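Side-chain contacts in AAEL008620-PA odorant-binding protein (Aedes aegypti, PDB 5V13), which binds juvenile hormone III in the mosquito hemolymph and belongs to the odorant-binding protein family: residues B[186-191]-B[241-246]; B[195-198]-B[202-205]. All blocks are in the same frame, centred on the assembly; numbering follows the deposited sequence.

Contact 1 of 2, residues B[186-191]-B[241-246]; sequences SCPPEA and QLYNCL
With CG of Tyr243 anti to the backbone N (chi1 173°) and the ring plane standing nearly perpendicular to the plane through CA, CB and CG (chi2 84°), the phenol reaches from helix 239-247 to the pyrrolidine ring of Pro188. The two side chains cross at about a right angle, and the proline meets the phenol at its far end. Pro188 CD lies 3.5 Å from Tyr243 OH and 3.7 Å from Tyr243 CZ, approaching the ring obliquely. Both side chains are buried, although the residues that lead into Pro188, Ser186 and Cys187, are exposed. This is the start of helix 190-199: Pro189 occupies the N-cap position, and the extended 186-188 run before it lies beside helix 239-247, as part of the predominantly helical packing, consistent with the odorant-binding protein family. Leu193 and Phe197, from helix 190-199, and Leu254, from helix 251-264, also pack against Tyr243, while Trp181 touches Pro188. The Tyr243 hydroxyl is hydrogen-bonded to Arg247 NH1, at the end of the same helix. That same nitrogen makes a weak bond to Ser186 O, which sits 3.9 Å from Tyr243 OH; the arginine therefore links the phenol to the incoming loop, where the two oxygens do not bond directly.

Contact 2 of 2, residues B[195-198]-B[202-205]; sequences CVFR and WITE
Phe197 sets its ring beside the six-membered ring of Trp202, overlapping it only slightly: the planes are inclined by 28° and slid apart, with the ring centroids 5.3 Å from each other. The closest approach is oblique, Phe197 CE1 lying 3.5 Å from Trp202 CE3. Ile203 comes to the phenyl ring from another direction, its CD1 at the ring edge near the plane and 3.9 Å from Phe197 CB. The backbone turns here as helix 190-199 ends. Phe197 O receives Ile203 N in a nearly straight bond of 3.2 Å, with the donor well above the carbonyl plane, and also a weak, strongly bent one from Trp202 N. These bonds fold the loop back on the end of helix 190-199, in a helical region consistent with an odorant-binding fold; Trp202 packs against helix 251-264 and is hydrogen-bonded through NE1 to Asp217. On the outer side Arg198, its chain extended from CG to NE (chi2 -179°), passes over Ile203 at a slant toward the backbone of Thr204 and Glu205. Ile203 CG2 lies over one face of the guanidinium, toward its rim, and Glu205 O lies in its plane, taking a 3.1 Å bond from Arg198 NH1. Thr204 O is equally near that nitrogen but over the guanidinium face, at a poor angle for bonding. NE, where the group joins the chain, makes a salt bridge to Asp194 OD1, so the guanidinium is held at two of its nitrogens. Nearer the backbone, one water donates to both Arg198 O and Ile203 O, while Arg198 CA directs its hydrogen at Ile203 O.

Overall arrangement
From the N terminus, the chain first builds the helices lining most of the juvenile hormone pocket and then reaches the region of both contacts. Residues 186-191 lead into helix 190-199; at the end of that helix contact 2 closes a short turn between 195-198 and 202-205. The chain continues through helix 211-220 to helix 239-247, where contact 1 closes a much longer loop, so contact 2 is nested within it. Helix 190-199 serves both, and their centres are about 12 Å apart. Leu242 packs on Phe197 and Ile203, and Leu246 on Trp202, joining the two contacts into one hydrophobic cluster that also includes helix 251-264.

Contact 1 of 2, residues B[186-191]-B[241-246]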
loop_
_atom_site.group_PDB
_atom_site.type_symbol
_atom_site.label_atom_id
_atom_site.label_comp_id
_atom_site.label_asym_id
_atom_site.label_seq_id
_atom_site.Cartn_x
_atom_site.Cartn_y
_atom_site.Cartn_z
ATOM N N SER B 186 -3.565 28.997 10.223
ATOM C CA SER B 186 -4.942 28.535 10.155
ATOM C C SER B 186 -5.269 27.622 11.334
ATOM O O SER B 186 -4.383 27.088 12.009
ATOM C CB SER B 186 -5.190 27.806 8.838
ATOM O OG SER B 186 -4.193 26.824 8.630
ATOM N N CYS B 187 -6.572 27.455 11.586
ATOM C CA CYS B 187 -7.045 26.585 12.652
ATOM C C CYS B 187 -7.542 25.270 12.073
ATOM O O CYS B 187 -8.558 25.259 11.359
ATOM C CB CYS B 187 -8.146 27.264 13.459
ATOM S SG CYS B 187 -7.474 28.180 14.848
ATOM N N PRO B 188 -6.877 24.155 12.353
ATOM C CA PRO B 188 -7.228 22.880 11.709
ATOM C C PRO B 188 -8.578 22.365 12.181
ATOM O O PRO B 188 -9.054 22.737 13.263
ATOM C CB PRO B 188 -6.088 21.946 12.145
ATOM C CG PRO B 188 -4.960 22.854 12.523
ATOM C CD PRO B 188 -5.618 24.071 13.112
ATOM N N PRO B 189 -9.222 21.492 11.404
ATOM C CA PRO B 189 -10.495 20.909 11.848
ATOM C C PRO B 189 -10.300 19.962 13.020
ATOM O O PRO B 189 -9.267 19.302 13.148
ATOM C CB PRO B 189 -10.995 20.144 10.615
ATOM C CG PRO B 189 -10.016 20.462 9.497
ATOM C CD PRO B 189 -8.758 20.914 10.132
ATOM N N GLU B 190 -11.347 19.855 13.847
ATOM C CA GLU B 190 -11.278 19.023 15.046
ATOM C C GLU B 190 -11.012 17.553 14.712
ATOM O O GLU B 190 -10.312 16.858 15.458
ATOM C CB GLU B 190 -12.576 19.174 15.844
ATOM C CG GLU B 190 -12.507 18.689 17.284
ATOM C CD GLU B 190 -12.938 17.242 17.435
ATOM O OE1 GLU B 190 -12.139 16.423 17.937
ATOM O OE2 GLU B 190 -14.083 16.922 17.048
ATOM N N ALA B 191 -11.565 17.050 13.605
ATOM C CA ALA B 191 -11.327 15.648 13.268
ATOM C C ALA B 191 -9.860 15.394 12.934
ATOM O O ALA B 191 -9.320 14.327 13.254
ATOM C CB ALA B 191 -12.225 15.219 12.108
ATOM N N GLN B 241 -9.832 21.572 22.434
ATOM C CA GLN B 241 -9.450 22.234 23.680
ATOM C C GLN B 241 -7.971 22.048 23.981
ATOM O O GLN B 241 -7.301 22.987 24.429
ATOM C CB GLN B 241 -10.287 21.710 24.849
ATOM C CG GLN B 241 -11.719 22.224 24.877
ATOM C CD GLN B 241 -12.501 21.814 23.647
ATOM O OE1 GLN B 241 -12.518 20.635 23.267
ATOM N NE2 GLN B 241 -13.126 22.788 22.994
ATOM N N LEU B 242 -7.446 20.841 23.769
ATOM C CA LEU B 242 -6.023 20.622 24.000
ATOM C C LEU B 242 -5.180 21.448 23.036
ATOM O O LEU B 242 -4.210 22.103 23.439
ATOM C CB LEU B 242 -5.692 19.143 23.864
ATOM C CG LEU B 242 -4.209 18.785 23.993
ATOM C CD1 LEU B 242 -3.674 19.258 25.339
ATOM C CD2 LEU B 242 -4.055 17.280 23.837
ATOM N N TYR B 243 -5.540 21.427 21.752
ATOM C CA TYR B 243 -4.824 22.220 20.757
ATOM C C TYR B 243 -4.831 23.701 21.117
ATOM O O TYR B 243 -3.777 24.349 21.130
ATOM C CB TYR B 243 -5.430 21.990 19.373
ATOM C CG TYR B 243 -4.859 22.896 18.298
ATOM C CD1 TYR B 243 -3.674 22.575 17.649
ATOM C CD2 TYR B 243 -5.501 24.082 17.951
ATOM C CE1 TYR B 243 -3.147 23.412 16.663
ATOM C CE2 TYR B 243 -4.988 24.920 16.977
ATOM C CZ TYR B 243 -3.817 24.579 16.334
ATOM O OH TYR B 243 -3.312 25.412 15.367
ATOM N N ASN B 244 -6.010 24.255 21.441
ATOM C CA ASN B 244 -6.088 25.666 21.812
ATOM C C ASN B 244 -5.250 25.960 23.051
ATOM O O ASN B 244 -4.611 27.016 23.142
ATOM C CB ASN B 244 -7.545 26.083 22.052
ATOM C CG ASN B 244 -8.354 26.191 20.764
ATOM O OD1 ASN B 244 -7.799 26.339 19.682
ATOM N ND2 ASN B 244 -9.675 26.130 20.886
ATOM N N CYS B 245 -5.235 25.042 24.017
ATOM C CA CYS B 245 -4.459 25.290 25.227
ATOM C C CYS B 245 -2.961 25.295 24.924
ATOM O O CYS B 245 -2.238 26.187 25.376
ATOM C CB CYS B 245 -4.811 24.257 26.297
ATOM S SG CYS B 245 -3.835 24.405 27.838
ATOM N N LEU B 246 -2.480 24.326 24.136
ATOM C CA LEU B 246 -1.057 24.276 23.807
ATOM C C LEU B 246 -0.642 25.450 22.926
ATOM O O LEU B 246 0.411 26.055 23.151
ATOM C CB LEU B 246 -0.714 22.953 23.118
ATOM C CG LEU B 246 -0.782 21.690 23.981
ATOM C CD1 LEU B 246 -0.609 20.450 23.131
ATOM C CD2 LEU B 246 0.267 21.722 25.101
#

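Contact 2 of 2, residues B[195-198]-B[202-205]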
loop_
_atom_site.group_PDB
_atom_site.type_symbol
_atom_site.label_atom_id
_atom_site.label_comp_id
_atom_site.label_asym_id
_atom_site.label_seq_id
_atom_site.Cartn_x
_atom_site.Cartn_y
_atom_site.Cartn_z
ATOM N N CYS B 195 -7.305 12.994 15.172
ATOM C CA CYS B 195 -6.525 11.928 14.542
ATOM C C CYS B 195 -5.048 12.034 14.909
ATOM O O CYS B 195 -4.413 11.034 15.264
ATOM C CB CYS B 195 -6.705 11.974 13.020
ATOM S SG CYS B 195 -5.713 10.746 12.071
ATOM N N VAL B 196 -4.484 13.245 14.827
ATOM C CA VAL B 196 -3.055 13.417 15.079
ATOM C C VAL B 196 -2.738 13.137 16.542
ATOM O O VAL B 196 -1.808 12.389 16.861
ATOM C CB VAL B 196 -2.594 14.830 14.680
ATOM C CG1 VAL B 196 -1.142 15.052 15.127
ATOM C CG2 VAL B 196 -2.704 15.032 13.178
ATOM N N PHE B 197 -3.504 13.741 17.451
ATOM C CA PHE B 197 -3.221 13.602 18.877
ATOM C C PHE B 197 -3.384 12.161 19.343
ATOM O O PHE B 197 -2.625 11.691 20.198
ATOM C CB PHE B 197 -4.127 14.528 19.679
ATOM C CG PHE B 197 -3.770 15.995 19.559
ATOM C CD1 PHE B 197 -2.558 16.394 19.006
ATOM C CD2 PHE B 197 -4.649 16.966 19.991
ATOM C CE1 PHE B 197 -2.224 17.740 18.909
ATOM C CE2 PHE B 197 -4.325 18.321 19.889
ATOM C CZ PHE B 197 -3.114 18.701 19.343
ATOM N N ARG B 198 -4.364 11.437 18.796
ATOM C CA ARG B 198 -4.501 10.026 19.149
ATOM C C ARG B 198 -3.384 9.182 18.554
ATOM O O ARG B 198 -2.962 8.200 19.173
ATOM C CB ARG B 198 -5.864 9.482 18.710
ATOM C CG ARG B 198 -7.006 10.018 19.547
ATOM C CD ARG B 198 -8.360 9.473 19.125
ATOM N NE ARG B 198 -9.423 10.036 19.962
ATOM C CZ ARG B 198 -9.981 9.395 20.987
ATOM N NH1 ARG B 198 -9.606 8.151 21.288
ATOM N NH2 ARG B 198 -10.935 9.983 21.693
ATOM N N TRP B 202 -1.067 11.628 22.522
ATOM C CA TRP B 202 -1.337 12.786 23.376
ATOM C C TRP B 202 -2.756 12.732 23.935
ATOM O O TRP B 202 -3.012 13.226 25.038
ATOM C CB TRP B 202 -1.145 14.095 22.606
ATOM C CG TRP B 202 0.259 14.431 22.244
ATOM C CD1 TRP B 202 1.355 13.641 22.392
ATOM C CD2 TRP B 202 0.727 15.670 21.692
ATOM N NE1 TRP B 202 2.473 14.297 21.946
ATOM C CE2 TRP B 202 2.119 15.550 21.521
ATOM C CE3 TRP B 202 0.101 16.866 21.320
ATOM C CZ2 TRP B 202 2.901 16.575 20.997
ATOM C CZ3 TRP B 202 0.885 17.894 20.794
ATOM C CH2 TRP B 202 2.269 17.743 20.646
ATOM N N ILE B 203 -3.683 12.154 23.179
ATOM C CA ILE B 203 -5.024 11.821 23.650
ATOM C C ILE B 203 -5.140 10.305 23.634
ATOM O O ILE B 203 -4.841 9.670 22.615
ATOM C CB ILE B 203 -6.115 12.471 22.782
ATOM C CG1 ILE B 203 -6.105 13.987 22.986
ATOM C CG2 ILE B 203 -7.504 11.877 23.117
ATOM C CD1 ILE B 203 -7.130 14.734 22.140
ATOM N N THR B 204 -5.545 9.727 24.765
ATOM C CA THR B 204 -5.546 8.281 24.885
ATOM C C THR B 204 -6.746 7.695 24.162
ATOM O O THR B 204 -7.665 8.406 23.734
ATOM C CB THR B 204 -5.574 7.859 26.354
ATOM O OG1 THR B 204 -6.870 8.139 26.893
ATOM C CG2 THR B 204 -4.528 8.626 27.154
ATOM N N GLU B 205 -6.736 6.368 24.028
ATOM C CA GLU B 205 -7.857 5.710 23.378
ATOM C C GLU B 205 -9.169 6.009 24.095
ATOM O O GLU B 205 -10.223 6.074 23.450
ATOM C CB GLU B 205 -7.609 4.205 23.305
ATOM C CG GLU B 205 -8.708 3.433 22.579
ATOM C CD GLU B 205 -8.271 2.029 22.188
ATOM O OE1 GLU B 205 -7.040 1.795 22.144
ATOM O OE2 GLU B 205 -9.159 1.173 21.932
HETATM O O HOH W 1 -4.447 7.343 21.368
#